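Local coordinates for hypothetical multiheme protein (Ignicoccus hospitalis KIN4/I, PDB 4QO5) that is of uncharacterised function but carries eight c-type hemes as a membrane-associated octaheme cytochrome c, and probably transfers electrons between redox partners, at residues A49-K54 with R59-P64; E429-T434 with S479-T484. All coordinates share one frame; numbering follows the deposited sequence.

Contact 1: A49-K54 with R59-P64; sequences AEAWQK and REVSTP. With HEC (heme c), chain D.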
loop_
_atom_site.group_PDB
_atom_site.type_symbol
_atom_site.label_atom_id
_atom_site.label_comp_id
_atom_site.label_asym_id
_atom_site.label_seq_id
_atom_site.Cartn_x
_atom_site.Cartn_y
_atom_site.Cartn_z
ATOM N N ALA A 49 1.990 -21.827 -37.653
ATOM C CA ALA A 49 1.822 -21.529 -39.075
ATOM C C ALA A 49 0.860 -20.352 -39.318
ATOM O O ALA A 49 1.078 -19.545 -40.225
ATOM C CB ALA A 49 1.363 -22.767 -39.830
ATOM N N GLU A 50 -0.196 -20.264 -38.510
ATOM C CA GLU A 50 -1.120 -19.128 -38.578
ATOM C C GLU A 50 -0.474 -17.828 -38.119
ATOM O O GLU A 50 -0.689 -16.773 -38.723
ATOM C CB GLU A 50 -2.385 -19.410 -37.749
ATOM C CG GLU A 50 -3.279 -20.457 -38.411
ATOM C CD GLU A 50 -4.362 -21.023 -37.497
ATOM O OE1 GLU A 50 -5.208 -21.777 -38.029
ATOM O OE2 GLU A 50 -4.367 -20.731 -36.272
ATOM N N ALA A 51 0.305 -17.890 -37.041
ATOM C CA ALA A 51 0.972 -16.689 -36.543
ATOM C C ALA A 51 1.946 -16.150 -37.585
ATOM O O ALA A 51 2.064 -14.938 -37.767
ATOM C CB ALA A 51 1.687 -16.968 -35.250
ATOM N N TRP A 52 2.635 -17.051 -38.278
ATOM C CA TRP A 52 3.571 -16.616 -39.317
ATOM C C TRP A 52 2.922 -15.942 -40.538
ATOM O O TRP A 52 3.612 -15.297 -41.328
ATOM C CB TRP A 52 4.543 -17.740 -39.732
ATOM C CG TRP A 52 5.777 -17.703 -38.879
ATOM C CD1 TRP A 52 6.087 -18.530 -37.838
ATOM C CD2 TRP A 52 6.834 -16.743 -38.961
ATOM N NE1 TRP A 52 7.284 -18.154 -37.278
ATOM C CE2 TRP A 52 7.758 -17.053 -37.947
ATOM C CE3 TRP A 52 7.084 -15.645 -39.792
ATOM C CZ2 TRP A 52 8.918 -16.312 -37.746
ATOM C CZ3 TRP A 52 8.238 -14.907 -39.592
ATOM C CH2 TRP A 52 9.143 -15.245 -38.578
ATOM N N GLN A 53 1.602 -16.064 -40.679
ATOM C CA GLN A 53 0.895 -15.387 -41.767
ATOM C C GLN A 53 0.663 -13.902 -41.473
ATOM O O GLN A 53 0.384 -13.131 -42.387
ATOM C CB GLN A 53 -0.457 -16.047 -42.031
ATOM C CG GLN A 53 -0.366 -17.471 -42.548
ATOM C CD GLN A 53 -1.706 -18.181 -42.507
ATOM O OE1 GLN A 53 -2.762 -17.540 -42.553
ATOM N NE2 GLN A 53 -1.673 -19.508 -42.404
ATOM N N LYS A 54 0.771 -13.520 -40.204
ATOM C CA LYS A 54 0.487 -12.148 -39.777
ATOM C C LYS A 54 1.639 -11.212 -40.144
ATOM O O LYS A 54 2.781 -11.658 -40.267
ATOM C CB LYS A 54 0.241 -12.116 -38.266
ATOM C CG LYS A 54 -0.978 -12.916 -37.833
ATOM C CD LYS A 54 -1.092 -12.979 -36.321
ATOM C CE LYS A 54 -2.290 -13.816 -35.906
ATOM N NZ LYS A 54 -2.549 -13.784 -34.432
ATOM N N ARG A 59 2.846 -9.838 -35.396
ATOM C CA ARG A 59 3.199 -11.226 -35.121
ATOM C C ARG A 59 3.904 -11.410 -33.764
ATOM O O ARG A 59 4.770 -10.620 -33.392
ATOM C CB ARG A 59 4.101 -11.688 -36.282
ATOM C CG ARG A 59 4.624 -13.085 -36.224
ATOM C CD ARG A 59 5.183 -13.483 -37.594
ATOM N NE ARG A 59 6.370 -12.706 -37.946
ATOM C CZ ARG A 59 6.549 -12.074 -39.100
ATOM N NH1 ARG A 59 7.673 -11.410 -39.311
ATOM N NH2 ARG A 59 5.614 -12.110 -40.045
ATOM N N GLU A 60 3.553 -12.468 -33.035
ATOM C CA GLU A 60 4.165 -12.728 -31.736
ATOM C C GLU A 60 4.805 -14.120 -31.655
ATOM O O GLU A 60 4.783 -14.753 -30.597
ATOM C CB GLU A 60 3.130 -12.572 -30.615
ATOM C CG GLU A 60 2.674 -11.105 -30.437
ATOM C CD GLU A 60 1.714 -10.930 -29.272
ATOM O OE1 GLU A 60 0.725 -11.686 -29.185
ATOM O OE2 GLU A 60 1.947 -10.016 -28.453
ATOM N N VAL A 61 5.312 -14.602 -32.783
ATOM C CA VAL A 61 6.240 -15.737 -32.822
ATOM C C VAL A 61 7.496 -15.221 -33.501
ATOM O O VAL A 61 7.426 -14.246 -34.245
ATOM C CB VAL A 61 5.708 -16.925 -33.648
ATOM C CG1 VAL A 61 4.577 -17.615 -32.921
ATOM C CG2 VAL A 61 5.282 -16.466 -35.040
ATOM N N SER A 62 8.647 -15.845 -33.252
ATOM C CA SER A 62 9.868 -15.321 -33.827
ATOM C C SER A 62 10.820 -16.386 -34.362
ATOM O O SER A 62 11.666 -16.080 -35.177
ATOM C CB SER A 62 10.598 -14.405 -32.842
ATOM O OG SER A 62 11.033 -15.125 -31.708
ATOM N N THR A 63 10.667 -17.635 -33.933
ATOM C CA THR A 63 11.438 -18.701 -34.562
ATOM C C THR A 63 10.885 -18.936 -35.964
ATOM O O THR A 63 9.690 -19.154 -36.116
ATOM C CB THR A 63 11.364 -20.009 -33.769
ATOM O OG1 THR A 63 11.775 -19.784 -32.414
ATOM C CG2 THR A 63 12.278 -21.066 -34.405
ATOM N N PRO A 64 11.748 -18.896 -36.998
ATOM C CA PRO A 64 11.248 -19.082 -38.365
ATOM C C PRO A 64 10.438 -20.364 -38.504
ATOM O O PRO A 64 10.791 -21.361 -37.884
ATOM C CB PRO A 64 12.532 -19.177 -39.196
ATOM C CG PRO A 64 13.527 -18.384 -38.419
ATOM C CD PRO A 64 13.198 -18.627 -36.972
HETATM FE FE HEC D . 4.091 -18.723 -27.107
HETATM C CHA HEC D . 1.980 -16.290 -28.260
HETATM C CHB HEC D . 4.866 -16.758 -24.405
HETATM C CHC HEC D . 5.840 -21.278 -25.824
HETATM C CHD HEC D . 3.696 -20.522 -30.002
HETATM N NA HEC D . 3.509 -16.887 -26.443
HETATM C C1A HEC D . 2.620 -16.041 -27.072
HETATM C C2A HEC D . 2.436 -14.867 -26.248
HETATM C C3A HEC D . 3.248 -15.007 -25.184
HETATM C C4A HEC D . 3.934 -16.273 -25.290
HETATM C CMA HEC D . 3.441 -14.019 -24.014
HETATM C CAA HEC D . 1.510 -13.662 -26.602
HETATM C CBA HEC D . 0.210 -13.827 -25.805
HETATM C CGA HEC D . -0.668 -12.603 -25.935
HETATM O O1A HEC D . -0.518 -11.799 -26.892
HETATM O O2A HEC D . -1.547 -12.440 -25.054
HETATM N NB HEC D . 5.151 -18.893 -25.515
HETATM C C1B HEC D . 5.304 -18.047 -24.442
HETATM C C2B HEC D . 5.978 -18.722 -23.385
HETATM C C3B HEC D . 6.170 -19.996 -23.803
HETATM C C4B HEC D . 5.680 -20.119 -25.123
HETATM C CMB HEC D . 6.294 -18.030 -22.042
HETATM C CAB HEC D . 6.722 -21.277 -23.181
HETATM C CBB HEC D . 6.351 -21.388 -21.657
HETATM N NC HEC D . 4.722 -20.527 -27.791
HETATM C C1C HEC D . 5.400 -21.481 -27.098
HETATM C C2C HEC D . 5.777 -22.559 -28.001
HETATM C C3C HEC D . 4.898 -22.447 -29.027
HETATM C C4C HEC D . 4.400 -21.094 -28.992
HETATM C CMC HEC D . 6.265 -23.896 -27.380
HETATM C CAC HEC D . 4.615 -23.307 -30.299
HETATM C CBC HEC D . 4.800 -24.839 -30.198
HETATM N ND HEC D . 3.040 -18.470 -28.819
HETATM C C1D HEC D . 2.993 -19.350 -29.885
HETATM C C2D HEC D . 2.081 -18.876 -30.880
HETATM C C3D HEC D . 1.549 -17.557 -30.360
HETATM C C4D HEC D . 2.204 -17.361 -29.083
HETATM C CMD HEC D . 1.709 -19.541 -32.222
HETATM C CAD HEC D . 0.534 -16.665 -31.100
HETATM C CBD HEC D . 1.359 -15.622 -31.858
HETATM C CGD HEC D . 0.504 -14.758 -32.752
HETATM O O1D HEC D . 1.071 -13.873 -33.473
HETATM O O2D HEC D . -0.735 -14.958 -32.744
#

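Contact 2: E429-T434 with S479-T484; sequences ETNKAT and SIRYGT. With HEC (heme c), chain H.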
loop_
_atom_site.group_PDB
_atom_site.type_symbol
_atom_site.label_atom_id
_atom_site.label_comp_id
_atom_site.label_asym_id
_atom_site.label_seq_id
_atom_site.Cartn_x
_atom_site.Cartn_y
_atom_site.Cartn_z
ATOM N N GLU A 429 23.076 14.073 -5.491
ATOM C CA GLU A 429 22.813 14.357 -4.079
ATOM C C GLU A 429 22.692 13.087 -3.236
ATOM O O GLU A 429 23.269 12.999 -2.151
ATOM C CB GLU A 429 21.599 15.277 -3.928
ATOM C CG GLU A 429 21.928 16.668 -4.471
ATOM C CD GLU A 429 20.751 17.617 -4.515
ATOM O OE1 GLU A 429 19.626 17.205 -4.151
ATOM O OE2 GLU A 429 20.962 18.783 -4.928
ATOM N N THR A 430 21.978 12.089 -3.733
ATOM C CA THR A 430 21.867 10.851 -2.958
ATOM C C THR A 430 23.212 10.154 -2.833
ATOM O O THR A 430 23.518 9.576 -1.784
ATOM C CB THR A 430 20.821 9.868 -3.521
ATOM O OG1 THR A 430 21.091 9.620 -4.904
ATOM C CG2 THR A 430 19.411 10.446 -3.349
ATOM N N ASN A 431 24.028 10.218 -3.889
ATOM C CA ASN A 431 25.345 9.623 -3.806
ATOM C C ASN A 431 26.193 10.319 -2.732
ATOM O O ASN A 431 26.961 9.660 -2.036
ATOM C CB ASN A 431 26.056 9.620 -5.180
ATOM C CG ASN A 431 25.643 8.440 -6.057
ATOM O OD1 ASN A 431 24.878 7.565 -5.638
ATOM N ND2 ASN A 431 26.184 8.393 -7.271
ATOM N N LYS A 432 26.057 11.641 -2.589
ATOM C CA LYS A 432 26.825 12.345 -1.554
ATOM C C LYS A 432 26.325 11.969 -0.154
ATOM O O LYS A 432 27.112 11.861 0.788
ATOM C CB LYS A 432 26.757 13.872 -1.740
ATOM C CG LYS A 432 27.563 14.409 -2.923
ATOM C CD LYS A 432 29.058 14.285 -2.669
ATOM C CE LYS A 432 29.872 15.044 -3.717
ATOM N NZ LYS A 432 29.512 14.632 -5.103
ATOM N N ALA A 433 25.016 11.797 -0.011
ATOM C CA ALA A 433 24.454 11.393 1.283
ATOM C C ALA A 433 24.955 9.997 1.662
ATOM O O ALA A 433 25.264 9.730 2.821
ATOM C CB ALA A 433 22.922 11.424 1.253
ATOM N N THR A 434 25.054 9.122 0.665
ATOM C CA THR A 434 25.561 7.766 0.855
ATOM C C THR A 434 27.043 7.780 1.243
ATOM O O THR A 434 27.492 6.978 2.060
ATOM C CB THR A 434 25.319 6.926 -0.402
ATOM O OG1 THR A 434 23.908 6.819 -0.617
ATOM C CG2 THR A 434 25.911 5.513 -0.262
ATOM N N SER A 479 14.960 4.914 -3.093
ATOM C CA SER A 479 13.603 5.429 -3.208
ATOM C C SER A 479 13.593 6.836 -3.792
ATOM O O SER A 479 12.737 7.173 -4.618
ATOM C CB SER A 479 12.893 5.409 -1.857
ATOM O OG SER A 479 12.577 4.078 -1.483
ATOM N N ILE A 480 14.549 7.652 -3.372
ATOM C CA ILE A 480 14.621 9.028 -3.874
ATOM C C ILE A 480 14.872 9.054 -5.377
ATOM O O ILE A 480 14.237 9.809 -6.121
ATOM C CB ILE A 480 15.721 9.826 -3.140
ATOM C CG1 ILE A 480 15.299 10.068 -1.691
ATOM C CG2 ILE A 480 15.980 11.183 -3.839
ATOM C CD1 ILE A 480 16.452 10.459 -0.778
ATOM N N ARG A 481 15.801 8.211 -5.824
ATOM C CA ARG A 481 16.125 8.120 -7.235
ATOM C C ARG A 481 14.950 7.541 -8.025
ATOM O O ARG A 481 14.593 8.067 -9.070
ATOM C CB ARG A 481 17.391 7.282 -7.433
ATOM C CG ARG A 481 18.639 7.963 -6.869
ATOM C CD ARG A 481 19.903 7.166 -7.195
ATOM N NE ARG A 481 20.035 5.945 -6.401
ATOM C CZ ARG A 481 20.917 5.789 -5.416
ATOM N NH1 ARG A 481 21.725 6.781 -5.081
ATOM N NH2 ARG A 481 20.984 4.642 -4.755
ATOM N N TYR A 482 14.330 6.481 -7.503
ATOM C CA TYR A 482 13.166 5.892 -8.165
ATOM C C TYR A 482 12.025 6.904 -8.308
ATOM O O TYR A 482 11.362 6.977 -9.359
ATOM C CB TYR A 482 12.628 4.716 -7.335
ATOM C CG TYR A 482 13.232 3.361 -7.635
ATOM C CD1 TYR A 482 14.602 3.188 -7.791
ATOM C CD2 TYR A 482 12.420 2.244 -7.731
ATOM C CE1 TYR A 482 15.140 1.914 -8.042
ATOM C CE2 TYR A 482 12.947 0.979 -7.979
ATOM C CZ TYR A 482 14.296 0.822 -8.139
ATOM O OH TYR A 482 14.792 -0.449 -8.384
ATOM N N GLY A 483 11.753 7.621 -7.221
ATOM C CA GLY A 483 10.645 8.567 -7.159
ATOM C C GLY A 483 10.862 9.725 -8.115
ATOM O O GLY A 483 9.922 10.234 -8.723
ATOM N N THR A 484 12.120 10.121 -8.270
ATOM C CA THR A 484 12.462 11.219 -9.194
ATOM C C THR A 484 12.320 10.719 -10.627
ATOM O O THR A 484 11.696 11.363 -11.451
ATOM C CB THR A 484 13.875 11.727 -8.934
ATOM O OG1 THR A 484 13.982 12.112 -7.558
ATOM C CG2 THR A 484 14.211 12.933 -9.839
HETATM FE FE HEC H . 10.569 2.612 -14.457
HETATM C CHA HEC H . 13.868 3.264 -13.700
HETATM C CHB HEC H . 10.809 -0.496 -13.049
HETATM C CHC HEC H . 7.201 2.348 -14.538
HETATM C CHD HEC H . 10.477 5.177 -16.611
HETATM N NA HEC H . 12.050 1.589 -13.574
HETATM C C1A HEC H . 13.320 2.063 -13.274
HETATM C C2A HEC H . 13.978 1.093 -12.434
HETATM C C3A HEC H . 13.133 0.066 -12.228
HETATM C C4A HEC H . 11.908 0.342 -12.954
HETATM C CMA HEC H . 13.379 -1.220 -11.402
HETATM C CAA HEC H . 15.402 1.277 -11.864
HETATM C CBA HEC H . 16.370 0.355 -12.617
HETATM C CGA HEC H . 17.744 0.782 -12.171
HETATM O O1A HEC H . 18.196 0.328 -11.089
HETATM O O2A HEC H . 18.363 1.618 -12.882
HETATM N NB HEC H . 9.291 1.167 -13.963
HETATM C C1B HEC H . 9.576 0.011 -13.271
HETATM C C2B HEC H . 8.374 -0.496 -12.710
HETATM C C3B HEC H . 7.415 0.355 -13.101
HETATM C C4B HEC H . 7.959 1.382 -13.917
HETATM C CMB HEC H . 8.358 -1.794 -11.849
HETATM C CAB HEC H . 5.928 0.501 -12.844
HETATM C CBB HEC H . 5.515 0.074 -11.432
HETATM N NC HEC H . 9.137 3.457 -15.450
HETATM C C1C HEC H . 7.770 3.328 -15.301
HETATM C C2C HEC H . 7.097 4.184 -16.256
HETATM C C3C HEC H . 8.025 5.118 -16.544
HETATM C C4C HEC H . 9.306 4.587 -16.215
HETATM C CMC HEC H . 5.585 4.436 -16.073
HETATM C CAC HEC H . 8.020 6.403 -17.404
HETATM C CBC HEC H . 6.710 7.199 -17.497
HETATM N ND HEC H . 11.962 3.996 -15.066
HETATM C C1D HEC H . 11.668 5.014 -15.959
HETATM C C2D HEC H . 12.820 5.847 -16.125
HETATM C C3D HEC H . 13.868 5.270 -15.196
HETATM C C4D HEC H . 13.255 4.106 -14.586
HETATM C CMD HEC H . 12.929 7.101 -17.021
HETATM C CAD HEC H . 15.314 5.738 -15.001
HETATM C CBD HEC H . 16.077 5.018 -16.134
HETATM C CGD HEC H . 17.511 4.811 -15.731
HETATM O O1D HEC H . 17.779 4.763 -14.508
HETATM O O2D HEC H . 18.397 4.694 -16.622
HETATM O O HOH W 1 23.240 5.290 -2.934
#

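Contact 1: A49-K54 with R59-P64
Ala51 meets Val61 through a single methyl contact, CB to CG2 at 3.6 Å, beside a type I turn from Ala51 to Lys54. The same Ala51 methyl also rests against a propionate of the heme. Next along the segment, Trp52 offers one indole face to two residues of 59-64. Val61 CG2 sits over the five-membered ring, 3.7 Å from its centroid, while Arg59 CD makes the matching CH-pi contact with the six-membered ring at 3.9 Å. The Arg59 chain is bent at chi3 (67°), which lays the guanidinium along the indole with the two planes only 20° apart and brings NE over CZ3. At the ring's rim, Trp52 NE1 donates to Thr63 O at 2.9 Å in a bent bond (134°), so the indole is fixed in rotation as well as covered. Lys54 closes the segment twice over: its carbonyl O takes a weak bond from Arg59 NH2 (2.9 Å), and its extended side chain carries NZ to the heme propionate oxygen O2D at 2.7 Å. Because Glu60 N donates to the other oxygen, O1D, at 2.9 Å, both segments grip one carboxylate, a clear case of a short chain reversal building a propionate site. This heme is the one whose iron is bound by Met43 and His114. Around the site, Ala49 is tied through its backbone to Arg73 of helix 70-73, while Ser62 and Thr63 pair with Cys113 just ahead of helix 115-122, to which Ser62 OG also bonds.

Contact 2: E429-T434 with S479-T484
Thr430 and Ile480 form the tight part of this contact, where their CG2 methyls pass side by side at 3.5 Å and two nearly antiparallel helices (175°) come closest in register. With chi1 at 54°, Thr430 sends that methyl to Ile480 and turns OG1 to Arg481, whose NH1 donates to it at 2.9 Å from a position that leaves the hydroxyl tilted out of the guanidinium plane. The hydroxyl is also bonded to the carbonyl of Gln426, one turn earlier. Asn431 OD1 lies 3.3 Å from Arg481 NH1 but at a poor angle, its amide plane steeply inclined to the guanidinium; OD1 instead accepts a hydrogen bond from Ala322 N. Elsewhere the fit is looser. The axes of the two short segments come no closer than 10.8 Å, and a water bridges the interval, accepting from Arg481 NH2 at 3.0 Å, at the guanidinium edge, and meeting Thr434 OG1 at 2.9 Å. Arg481 thus reaches across the buried interface between the helices, with NE held by Leu316 O and NH2 by Asn478. Were it a leucine, Thr430 and the bridging water would probably lose their donor and the Leu316 carbonyl would be left without its mate. On another side of helix 464-485, Tyr482 OH comes within 3.4 Å of the heme methyl CMA and bonds to a propionate of a further heme. Helix 498-520 covers Ile480 with Trp498 and Leu501, while a second subunit packs on helix 413-447 through its Phe149 and Phe156, against Ala433 and Lys432.

In the fold
Followed from the N terminus, the chain first meets contact 1, which closes a loop of just four residues and joins helix 48-51 and the turn after it to the segment leading toward helix 70-73. The chain then passes through most of the heme-binding region before contact 2 opens. There 44 residues, largely helical, separate the partners, and the contact ties helix 413-447 to helix 464-485. The two closures lie in series, neither nested nor crossed. The centres of contact 1 and contact 2 are about 44 Å apart, on opposite sides of the chain's centre. One is a local turn shaping a heme pocket, the other an antiparallel helix pair, one member of which also touches heme.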